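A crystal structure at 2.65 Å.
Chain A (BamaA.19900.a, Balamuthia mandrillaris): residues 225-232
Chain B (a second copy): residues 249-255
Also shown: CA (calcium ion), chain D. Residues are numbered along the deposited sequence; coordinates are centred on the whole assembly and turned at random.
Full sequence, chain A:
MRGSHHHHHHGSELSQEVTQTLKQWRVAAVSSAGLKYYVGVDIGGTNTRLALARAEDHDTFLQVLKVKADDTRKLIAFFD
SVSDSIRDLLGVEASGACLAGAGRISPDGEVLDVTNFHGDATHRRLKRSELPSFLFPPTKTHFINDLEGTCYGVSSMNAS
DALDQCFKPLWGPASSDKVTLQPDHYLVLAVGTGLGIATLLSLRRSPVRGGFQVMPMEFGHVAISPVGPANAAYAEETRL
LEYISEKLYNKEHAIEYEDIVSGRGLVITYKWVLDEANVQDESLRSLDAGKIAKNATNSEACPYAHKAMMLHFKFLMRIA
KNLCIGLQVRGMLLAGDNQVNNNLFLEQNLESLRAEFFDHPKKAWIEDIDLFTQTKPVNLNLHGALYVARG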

ATOM      1  N   SER A 225      13.303  -0.032   6.171  1.00 39.43           N
ATOM      2  CA  SER A 225      13.492  -1.294   6.851  1.00 37.87           C
ATOM      3  C   SER A 225      14.971  -1.654   6.912  1.00 37.09           C
ATOM      4  O   SER A 225      15.729  -1.323   5.999  1.00 40.84           O
ATOM      5  CB  SER A 225      12.725  -2.406   6.132  1.00 35.58           C
ATOM      6  OG  SER A 225      11.371  -2.380   6.521  1.00 35.69           O
ATOM      7  N   PRO A 226      15.416  -2.332   7.963  1.00 39.74           N
ATOM      8  CA  PRO A 226      16.819  -2.748   8.054  1.00 39.69           C
ATOM      9  C   PRO A 226      17.023  -4.058   7.301  1.00 40.99           C
ATOM     10  O   PRO A 226      16.087  -4.624   6.749  1.00 41.15           O
ATOM     11  CB  PRO A 226      17.020  -2.929   9.556  1.00 36.82           C
ATOM     12  CG  PRO A 226      15.713  -3.432  10.024  1.00 35.87           C
ATOM     13  CD  PRO A 226      14.656  -2.747   9.154  1.00 41.82           C
ATOM     14  N   VAL A 227      18.273  -4.532   7.274  1.00 41.89           N
ATOM     15  CA  VAL A 227      18.546  -5.889   6.807  1.00 41.30           C
ATOM     16  C   VAL A 227      18.540  -6.825   8.003  1.00 45.29           C
ATOM     17  O   VAL A 227      18.443  -6.381   9.156  1.00 43.56           O
ATOM     18  CB  VAL A 227      19.895  -6.008   6.073  1.00 45.60           C
ATOM     19  CG1 VAL A 227      19.849  -5.332   4.739  1.00 44.65           C
ATOM     20  CG2 VAL A 227      21.024  -5.451   6.935  1.00 44.48           C
ATOM     21  N   GLY A 228      18.689  -8.122   7.733  1.00 44.49           N
ATOM     22  CA  GLY A 228      18.875  -9.095   8.778  1.00 45.07           C
ATOM     23  C   GLY A 228      20.184  -8.891   9.520  1.00 49.37           C
ATOM     24  O   GLY A 228      21.212  -8.525   8.938  1.00 47.46           O
ATOM     25  N   PRO A 229      20.161  -9.132  10.834  1.00 50.03           N
ATOM     26  CA  PRO A 229      21.370  -8.915  11.653  1.00 50.88           C
ATOM     27  C   PRO A 229      22.597  -9.691  11.196  1.00 50.95           C
ATOM     28  O   PRO A 229      23.718  -9.260  11.484  1.00 52.09           O
ATOM     29  CB  PRO A 229      20.920  -9.354  13.051  1.00 54.63           C
ATOM     30  CG  PRO A 229      19.429  -9.076  13.054  1.00 49.29           C
ATOM     31  CD  PRO A 229      18.960  -9.381  11.654  1.00 47.27           C
ATOM     32  N   ALA A 230      22.431 -10.805  10.488  1.00 51.75           N
ATOM     33  CA  ALA A 230      23.566 -11.569   9.983  1.00 48.71           C
ATOM     34  C   ALA A 230      24.004 -11.137   8.590  1.00 51.18           C
ATOM     35  O   ALA A 230      25.004 -11.656   8.087  1.00 51.74           O
ATOM     36  CB  ALA A 230      23.236 -13.065   9.967  1.00 49.16           C
ATOM     37  N   ASN A 231      23.270 -10.230   7.947  1.00 49.20           N
ATOM     38  CA  ASN A 231      23.682  -9.711   6.648  1.00 48.28           C
ATOM     39  C   ASN A 231      25.024  -8.996   6.775  1.00 49.83           C
ATOM     40  O   ASN A 231      25.287  -8.312   7.768  1.00 52.40           O
ATOM     41  CB  ASN A 231      22.604  -8.757   6.122  1.00 48.07           C
ATOM     42  CG  ASN A 231      22.777  -8.408   4.657  1.00 46.65           C
ATOM     43  OD1 ASN A 231      23.709  -7.705   4.277  1.00 48.95           O
ATOM     44  ND2 ASN A 231      21.847  -8.865   3.832  1.00 50.76           N
ATOM     45  N   ALA A 232      25.883  -9.155   5.767  1.00 48.82           N
ATOM     46  CA  ALA A 232      27.205  -8.537   5.834  1.00 50.85           C
ATOM     47  C   ALA A 232      27.139  -7.018   5.808  1.00 52.03           C
ATOM     48  O   ALA A 232      28.120  -6.359   6.174  1.00 51.79           O
ATOM     49  CB  ALA A 232      28.080  -9.016   4.680  1.00 52.17           C
TER
ATOM     50  N   TYR B 249      14.551 -16.845  11.861  1.00 51.45           N
ATOM     51  CA  TYR B 249      15.259 -16.776  10.589  1.00 48.61           C
ATOM     52  C   TYR B 249      16.762 -16.959  10.729  1.00 51.09           C
ATOM     53  O   TYR B 249      17.478 -16.839   9.726  1.00 51.87           O
ATOM     54  CB  TYR B 249      14.976 -15.427   9.892  1.00 46.44           C
ATOM     55  CG  TYR B 249      13.502 -15.095   9.798  1.00 46.68           C
ATOM     56  CD1 TYR B 249      12.634 -15.908   9.063  1.00 42.25           C
ATOM     57  CD2 TYR B 249      12.972 -13.978  10.436  1.00 45.62           C
ATOM     58  CE1 TYR B 249      11.293 -15.626   8.966  1.00 39.11           C
ATOM     59  CE2 TYR B 249      11.615 -13.684  10.342  1.00 43.20           C
ATOM     60  CZ  TYR B 249      10.788 -14.522   9.604  1.00 40.85           C
ATOM     61  OH  TYR B 249       9.446 -14.265   9.505  1.00 40.90           O
ATOM     62  N   ASN B 250      17.259 -17.236  11.936  1.00 54.09           N
ATOM     63  CA  ASN B 250      18.693 -17.396  12.179  1.00 53.58           C
ATOM     64  C   ASN B 250      19.439 -16.119  11.807  1.00 54.66           C
ATOM     65  O   ASN B 250      20.551 -16.157  11.278  1.00 52.62           O
ATOM     66  CB  ASN B 250      19.242 -18.607  11.422  1.00 53.26           C
ATOM     67  CG  ASN B 250      20.279 -19.360  12.206  1.00 56.81           C
ATOM     68  OD1 ASN B 250      21.441 -19.408  11.824  1.00 61.86           O
ATOM     69  ND2 ASN B 250      19.865 -19.958  13.316  1.00 65.29           N
ATOM     70  N   LYS B 251      18.791 -14.977  12.050  1.00 57.11           N
ATOM     71  CA  LYS B 251      19.298 -13.628  11.803  1.00 56.84           C
ATOM     72  C   LYS B 251      19.458 -13.302  10.320  1.00 57.77           C
ATOM     73  O   LYS B 251      19.980 -12.227   9.981  1.00 55.60           O
ATOM     74  CB  LYS B 251      20.623 -13.374  12.534  1.00 54.48           C
ATOM     75  CG  LYS B 251      20.472 -13.304  14.052  1.00 59.33           C
ATOM     76  CD  LYS B 251      21.712 -12.733  14.743  1.00 61.38           C
ATOM     77  CE  LYS B 251      21.576 -12.792  16.264  1.00 74.17           C
ATOM     78  NZ  LYS B 251      22.407 -11.763  16.985  1.00 81.44           N
ATOM     79  N   GLU B 252      18.997 -14.172   9.417  1.00 51.41           N
ATOM     80  CA  GLU B 252      19.241 -13.942   8.001  1.00 49.54           C
ATOM     81  C   GLU B 252      18.286 -12.916   7.386  1.00 47.89           C
ATOM     82  O   GLU B 252      18.636 -12.301   6.376  1.00 46.75           O
ATOM     83  CB  GLU B 252      19.177 -15.269   7.242  1.00 50.48           C
ATOM     84  N   HIS B 253      17.114 -12.684   7.980  1.00 46.80           N
ATOM     85  CA  HIS B 253      16.154 -11.724   7.448  1.00 45.07           C
ATOM     86  C   HIS B 253      15.705 -10.769   8.542  1.00 45.24           C
ATOM     87  O   HIS B 253      15.711 -11.113   9.727  1.00 46.16           O
ATOM     88  CB  HIS B 253      14.891 -12.394   6.853  1.00 41.41           C
ATOM     89  CG  HIS B 253      15.162 -13.318   5.709  1.00 41.90           C
ATOM     90  ND1 HIS B 253      14.787 -14.645   5.722  1.00 44.51           N
ATOM     91  CD2 HIS B 253      15.756 -13.109   4.512  1.00 42.17           C
ATOM     92  CE1 HIS B 253      15.148 -15.218   4.587  1.00 42.91           C
ATOM     93  NE2 HIS B 253      15.737 -14.306   3.835  1.00 45.31           N
ATOM     94  N   ALA B 254      15.312  -9.565   8.123  1.00 42.49           N
ATOM     95  CA  ALA B 254      14.585  -8.660   9.000  1.00 41.99           C
ATOM     96  C   ALA B 254      13.171  -9.182   9.205  1.00 41.49           C
ATOM     97  O   ALA B 254      12.517  -9.620   8.255  1.00 46.97           O
ATOM     98  CB  ALA B 254      14.546  -7.256   8.400  1.00 37.37           C
ATOM     99  N   ILE B 255      12.689  -9.129  10.449  1.00 40.54           N
ATOM    100  CA  ILE B 255      11.416  -9.785  10.758  1.00 41.79           C
ATOM    101  C   ILE B 255      10.249  -9.028  10.126  1.00 38.82           C
ATOM    102  O   ILE B 255      10.338  -7.843   9.780  1.00 37.70           O
ATOM    103  CB  ILE B 255      11.226  -9.942  12.275  1.00 41.94           C
ATOM    104  CG1 ILE B 255      10.871  -8.617  12.941  1.00 38.42           C
ATOM    105  CG2 ILE B 255      12.487 -10.487  12.910  1.00 42.45           C
ATOM    106  CD1 ILE B 255      10.524  -8.783  14.425  1.00 37.84           C
TER
HETATM  107 CA    CA D 403      21.682 -18.822  15.151  0.50 58.56          CA
HETATM  108  O   HOH W   1      19.178  -9.561   5.302  1.00 45.96           O

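The two stretches, one from each copy of the protein, meet as irregular chain, without regular helix or strand on either side. Each is shaped by a tight turn, and together they bury 319 Å² of surface. As chain B advances from Lys251(B) to Ala254(B), its neighbours on chain A fall from Ala230(A) back to Pro226(A), so the two backbones run past each other in opposite senses.

Chain B enters through a type I' turn from Tyr249(B) to Glu252(B), closed by a hydrogen bond of 3.1 Å from Glu252(B) N to Tyr249(B) O. The side chain of Tyr249(B) lies out of reach of chain A, and its hydroxyl is satisfied elsewhere in the structure. Asn250(B), the first residue to leave helical geometry after the preceding helix, has positive phi, as does Lys251(B), in keeping with the two central positions of a type I' turn. Its CA-to-CB bond points away from chain A, and its side chain lies near the calcium ion instead.

Lys251(B) is the main point of attachment. Its carbonyl oxygen accepts the one direct hydrogen bond between the stretches, from Ala230(A) N, at 2.9 Å from N to O and with a nearly straight N-H...O angle of 164°. Ala230(A) lies within a type I turn from Gly228(A) to Asn231(A), closed by its own bond of 2.9 Å from Asn231(A) N to Gly228(A) O; the amide of Ala230(A) is not used in that closure and is free to reach across. Pro229(A) N also comes within 3.2 Å of Lys251(B) O, but proline nitrogen carries no hydrogen, so this is packing alone. The lysine side chain starts toward chain A and lays its aliphatic part against the turn: its CB is 3.7 Å from Ala230(A) CB, and its CD is 3.9 Å from Pro229(A) CB. The end of the chain then leads away, leaving the methylenes to make the contact.

Glu252(B) directs its CB away from chain A and takes part through its backbone. A water accepts hydrogen bonds from Gly228(A) N at 2.9 Å and Asn231(A) ND2 at 3.1 Å, and donates one to Glu252(B) O at 3.0 Å, thereby linking the chain A turn to chain B.

At His253(B) the backbones draw close, with its CA 4.0 Å from Gly228(A) CA, while the imidazole side chain starts away from chain A. The absence of a side chain at Gly228(A) permits this approach: an ideal CB there would point toward chain B and clash with the carbonyl oxygens of Lys251(B) and Glu252(B) and with His253(B) N.

Ala254(B) turns its methyl back toward chain A. Its CB lies 3.5 Å from Pro226(A) O and 4.0 Å from Val227(A) C, with a looser apolar contact of 4.3 Å to Pro226(A) CG. Beyond it, the side chain of Ile255(B) is out of reach, and the contact ends.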